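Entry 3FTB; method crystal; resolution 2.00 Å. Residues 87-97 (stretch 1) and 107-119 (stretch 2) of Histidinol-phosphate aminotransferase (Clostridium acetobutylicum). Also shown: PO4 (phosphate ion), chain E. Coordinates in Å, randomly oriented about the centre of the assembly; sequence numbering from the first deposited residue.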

# COMPACT_ATOMS: atom_id res chain seq x y z
N ALA A 87 0.97 -7.17 -6.47
CA ALA A 87 2.08 -8.13 -6.54
C ALA A 87 3.43 -7.41 -6.53
O ALA A 87 4.45 -7.97 -6.10
CB ALA A 87 1.96 -9.02 -7.77
N SER A 88 3.43 -6.17 -7.01
CA SER A 88 4.64 -5.36 -7.09
C SER A 88 5.43 -5.40 -5.79
O SER A 88 6.65 -5.52 -5.79
CB SER A 88 4.29 -3.91 -7.40
OG SER A 88 3.40 -3.84 -8.50
N GLU A 89 4.71 -5.27 -4.68
CA GLU A 89 5.35 -5.15 -3.38
C GLU A 89 6.13 -6.43 -3.07
O GLU A 89 7.21 -6.39 -2.48
CB GLU A 89 4.30 -4.85 -2.29
CG GLU A 89 4.86 -4.25 -0.99
CD GLU A 89 3.82 -4.07 0.13
OE1 GLU A 89 2.61 -4.16 -0.15
OE2 GLU A 89 4.21 -3.84 1.30
N ILE A 90 5.57 -7.55 -3.49
CA ILE A 90 6.12 -8.86 -3.14
C ILE A 90 7.34 -9.21 -3.99
O ILE A 90 8.31 -9.77 -3.47
CB ILE A 90 5.03 -9.94 -3.27
CG1 ILE A 90 3.83 -9.56 -2.41
CG2 ILE A 90 5.57 -11.32 -2.89
CD1 ILE A 90 2.58 -10.20 -2.85
N ILE A 91 7.29 -8.87 -5.27
CA ILE A 91 8.43 -9.02 -6.17
C ILE A 91 9.64 -8.26 -5.64
O ILE A 91 10.72 -8.83 -5.44
CB ILE A 91 8.09 -8.51 -7.58
CG1 ILE A 91 6.96 -9.35 -8.19
CG2 ILE A 91 9.34 -8.51 -8.46
CD1 ILE A 91 6.46 -8.82 -9.52
N GLU A 92 9.45 -6.96 -5.39
CA GLU A 92 10.50 -6.15 -4.80
C GLU A 92 11.02 -6.73 -3.48
O GLU A 92 12.22 -6.94 -3.33
CB GLU A 92 10.02 -4.71 -4.57
CG GLU A 92 10.95 -3.89 -3.68
CD GLU A 92 10.63 -2.41 -3.70
OE1 GLU A 92 10.25 -1.91 -4.78
OE2 GLU A 92 10.77 -1.76 -2.65
N LEU A 93 10.10 -6.98 -2.55
CA LEU A 93 10.46 -7.41 -1.20
C LEU A 93 11.17 -8.76 -1.14
O LEU A 93 12.14 -8.92 -0.40
CB LEU A 93 9.23 -7.45 -0.28
CG LEU A 93 8.75 -6.10 0.23
CD1 LEU A 93 7.40 -6.27 0.87
CD2 LEU A 93 9.74 -5.49 1.21
N SER A 94 10.67 -9.72 -1.90
CA SER A 94 11.30 -11.03 -1.92
C SER A 94 12.71 -10.94 -2.51
O SER A 94 13.62 -11.66 -2.11
CB SER A 94 10.44 -12.05 -2.67
OG SER A 94 10.13 -11.60 -3.97
N ILE A 95 12.90 -10.02 -3.45
CA ILE A 95 14.20 -9.84 -4.06
C ILE A 95 15.10 -9.00 -3.15
O ILE A 95 16.34 -9.12 -3.18
CB ILE A 95 14.08 -9.21 -5.47
CG1 ILE A 95 13.44 -10.20 -6.45
CG2 ILE A 95 15.45 -8.74 -5.99
CD1 ILE A 95 13.06 -9.57 -7.79
N SER A 96 14.48 -8.18 -2.31
CA SER A 96 15.22 -7.34 -1.36
C SER A 96 15.98 -8.16 -0.33
O SER A 96 16.85 -7.64 0.37
CB SER A 96 14.27 -6.37 -0.64
OG SER A 96 13.55 -7.01 0.41
N LEU A 97 15.66 -9.45 -0.26
CA LEU A 97 16.18 -10.33 0.78
C LEU A 97 17.56 -10.90 0.45
O LEU A 97 18.28 -11.34 1.35
CB LEU A 97 15.23 -11.50 1.01
CG LEU A 97 13.77 -11.15 1.26
CD1 LEU A 97 13.04 -12.38 1.78
CD2 LEU A 97 13.66 -9.98 2.24
N SER A 107 12.36 -11.22 -19.55
CA SER A 107 11.36 -11.33 -18.49
C SER A 107 10.81 -9.96 -18.08
O SER A 107 11.29 -8.93 -18.52
CB SER A 107 11.96 -12.02 -17.26
OG SER A 107 12.99 -11.22 -16.71
N TYR A 108 9.78 -9.97 -17.24
CA TYR A 108 9.17 -8.75 -16.73
C TYR A 108 10.22 -7.81 -16.15
O TYR A 108 10.97 -8.18 -15.23
CB TYR A 108 8.14 -9.15 -15.68
CG TYR A 108 7.29 -8.04 -15.12
CD1 TYR A 108 6.59 -7.19 -15.95
CD2 TYR A 108 7.14 -7.89 -13.74
CE1 TYR A 108 5.79 -6.18 -15.43
CE2 TYR A 108 6.33 -6.89 -13.21
CZ TYR A 108 5.66 -6.04 -14.06
OH TYR A 108 4.86 -5.04 -13.53
N ALA A 109 10.27 -6.59 -16.69
CA ALA A 109 11.27 -5.58 -16.33
C ALA A 109 11.51 -5.44 -14.83
O ALA A 109 12.65 -5.24 -14.41
CB ALA A 109 10.89 -4.24 -16.92
N GLU A 110 10.44 -5.53 -14.04
CA GLU A 110 10.51 -5.32 -12.59
C GLU A 110 11.47 -6.25 -11.81
O GLU A 110 11.92 -5.88 -10.72
CB GLU A 110 9.10 -5.34 -11.97
CG GLU A 110 9.11 -5.66 -10.45
CD GLU A 110 7.83 -5.26 -9.70
OE1 GLU A 110 6.73 -5.66 -10.14
OE2 GLU A 110 7.93 -4.58 -8.66
N TYR A 111 11.78 -7.43 -12.33
CA TYR A 111 12.71 -8.28 -11.59
C TYR A 111 14.05 -7.55 -11.40
O TYR A 111 14.51 -7.40 -10.27
CB TYR A 111 12.92 -9.65 -12.25
CG TYR A 111 11.66 -10.42 -12.59
CD1 TYR A 111 10.46 -10.15 -11.95
CD2 TYR A 111 11.68 -11.42 -13.55
CE1 TYR A 111 9.30 -10.85 -12.25
CE2 TYR A 111 10.52 -12.13 -13.87
CZ TYR A 111 9.33 -11.84 -13.21
OH TYR A 111 8.18 -12.53 -13.52
N GLU A 112 14.65 -7.11 -12.51
CA GLU A 112 15.96 -6.44 -12.49
C GLU A 112 15.94 -5.00 -11.95
O GLU A 112 16.90 -4.54 -11.33
CB GLU A 112 16.57 -6.43 -13.90
CG GLU A 112 17.92 -5.72 -13.96
CD GLU A 112 18.41 -5.49 -15.37
OE1 GLU A 112 17.64 -5.76 -16.32
OE2 GLU A 112 19.56 -5.03 -15.53
N ILE A 113 14.85 -4.28 -12.23
CA ILE A 113 14.66 -2.95 -11.68
C ILE A 113 14.84 -3.02 -10.17
O ILE A 113 15.66 -2.31 -9.59
CB ILE A 113 13.24 -2.45 -11.93
CG1 ILE A 113 12.99 -2.27 -13.43
CG2 ILE A 113 12.99 -1.15 -11.16
CD1 ILE A 113 11.53 -1.98 -13.76
N ASN A 114 14.05 -3.89 -9.54
CA ASN A 114 14.05 -4.02 -8.08
C ASN A 114 15.36 -4.51 -7.52
O ASN A 114 15.83 -4.02 -6.49
CB ASN A 114 12.90 -4.92 -7.63
CG ASN A 114 11.57 -4.21 -7.68
OD1 ASN A 114 10.59 -4.75 -8.18
ND2 ASN A 114 11.53 -2.98 -7.18
N ALA A 115 15.97 -5.48 -8.20
CA ALA A 115 17.30 -5.94 -7.84
C ALA A 115 18.25 -4.76 -7.68
O ALA A 115 18.82 -4.56 -6.61
CB ALA A 115 17.83 -6.94 -8.88
N LYS A 116 18.43 -3.99 -8.76
CA LYS A 116 19.23 -2.77 -8.71
C LYS A 116 18.76 -1.85 -7.58
O LYS A 116 19.57 -1.28 -6.86
CB LYS A 116 19.22 -2.03 -10.06
CG LYS A 116 19.78 -2.86 -11.22
CD LYS A 116 20.39 -2.00 -12.35
CE LYS A 116 19.32 -1.35 -13.21
NZ LYS A 116 19.75 -1.19 -14.63
N LYS A 117 17.44 -1.74 -7.41
CA LYS A 117 16.85 -0.91 -6.36
C LYS A 117 17.30 -1.30 -4.95
O LYS A 117 17.23 -0.49 -4.02
CB LYS A 117 15.32 -0.96 -6.44
CG LYS A 117 14.62 -0.25 -5.29
CD LYS A 117 13.14 -0.04 -5.54
CE LYS A 117 12.45 0.54 -4.31
NZ LYS A 117 11.11 1.11 -4.61
N HIS A 118 17.75 -2.54 -4.79
CA HIS A 118 18.14 -3.04 -3.47
C HIS A 118 19.57 -3.58 -3.43
O HIS A 118 19.94 -4.29 -2.51
CB HIS A 118 17.15 -4.11 -2.99
CG HIS A 118 15.80 -3.56 -2.63
ND1 HIS A 118 15.52 -3.02 -1.39
CD2 HIS A 118 14.66 -3.44 -3.35
CE1 HIS A 118 14.27 -2.60 -1.36
NE2 HIS A 118 13.73 -2.84 -2.54
N GLY A 119 20.37 -3.23 -4.43
CA GLY A 119 21.77 -3.63 -4.47
C GLY A 119 22.05 -5.12 -4.64
O GLY A 119 23.12 -5.60 -4.25
P PO4 E . 0.50 -5.59 -9.65
O1 PO4 E . 1.22 -4.84 -8.56
O2 PO4 E . -0.10 -6.85 -9.10
O3 PO4 E . -0.63 -4.77 -10.21
O4 PO4 E . 1.49 -5.95 -10.72

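Two helices of one chain, running roughly over residues 87-95 and 110-117, lie side by side with their N-to-C directions 50° apart. Their axes approach to 9.0 Å, close enough for side chains to interleave, and the contact buries 523 Å² in all. The register follows the helical repeat. Ile91 lies across from Tyr111, Glu92 from Asn114, Ile95 from Ala115 and Ser96 from His118; the steps alternate, one residue on one stretch answering three on the other, so that Ile91 and Ile95, like Tyr111 and Ala115, are four residues apart. Glu92 and Asn114 bring the backbones near, with CA to CA at 5.3 Å.

Glu92 is covered most by the other stretch, and it is the polar centre of the contact. Its CA-to-CB bond points sideways, but chi1 and chi2 are both t, and the extended chain carries the carboxylate to the end of the second helix. There Lys117, stretched out with all four chi angles t, forms a salt bridge from NZ to Glu92 OE1 at 3.1 Å, a hydrogen bond as well as a pairing of charges. The other carboxylate oxygen, Glu92 OE2, accepts a hydrogen bond from His118 NE2 at 3.2 Å, with an N-H...O angle of 158°. A carboxylate suits this buried position because its two oxygens can serve different donors; Glu92 OE1 is also hydrogen-bonded elsewhere in the structure.

Ile95 and Ile91, one helical turn apart, make the apolar part of the contact, both with CA-to-CB bonds directed toward the second helix. Ile95 CG2 comes within 4.2 Å of Ala115 CB and 3.8 Å of Ala115 CA; the small alanine side chain leaves the branched isoleucine close to the backbone. The other arm, Ile95 CD1, reaches Tyr111 O at 3.6 Å and lies 4.5 Å from Tyr111 CB. Ile91 CG2 meets the edge of the Tyr111 ring at Tyr111 CD1, 4.0 Å away, and Ile91 CD1 meets the edge of the Tyr108 ring at Tyr108 CE2, 4.2 Å away, while also lying 4.4 Å from Tyr111 CE1. Aromatic edges offer carbon surface to such methyl groups, and Tyr111 can still place its hydroxyl in a hydrogen bond elsewhere in the structure.

His118, the first residue after its helix to leave helical phi/psi, works in two directions. While its ring edge donates to Glu92, one face receives Ser96 CB, 3.7 Å from the ring centroid and only 11° off the normal, a CH-pi contact. The small serine fits against the flat ring, and its OG turns back to donate to Leu93 O at 2.5 Å.

Near the N-terminal end of the first helix, Ala87 N and Ser88 N donate to a phosphate ion, to O2 at 2.9 Å and O1 at 3.0 Å respectively. Ser88 OG adds a very short bond of 2.4 Å to phosphate O1. Amide groups in a helix's first turn lack backbone acceptors within the helix, so an anion suits them well.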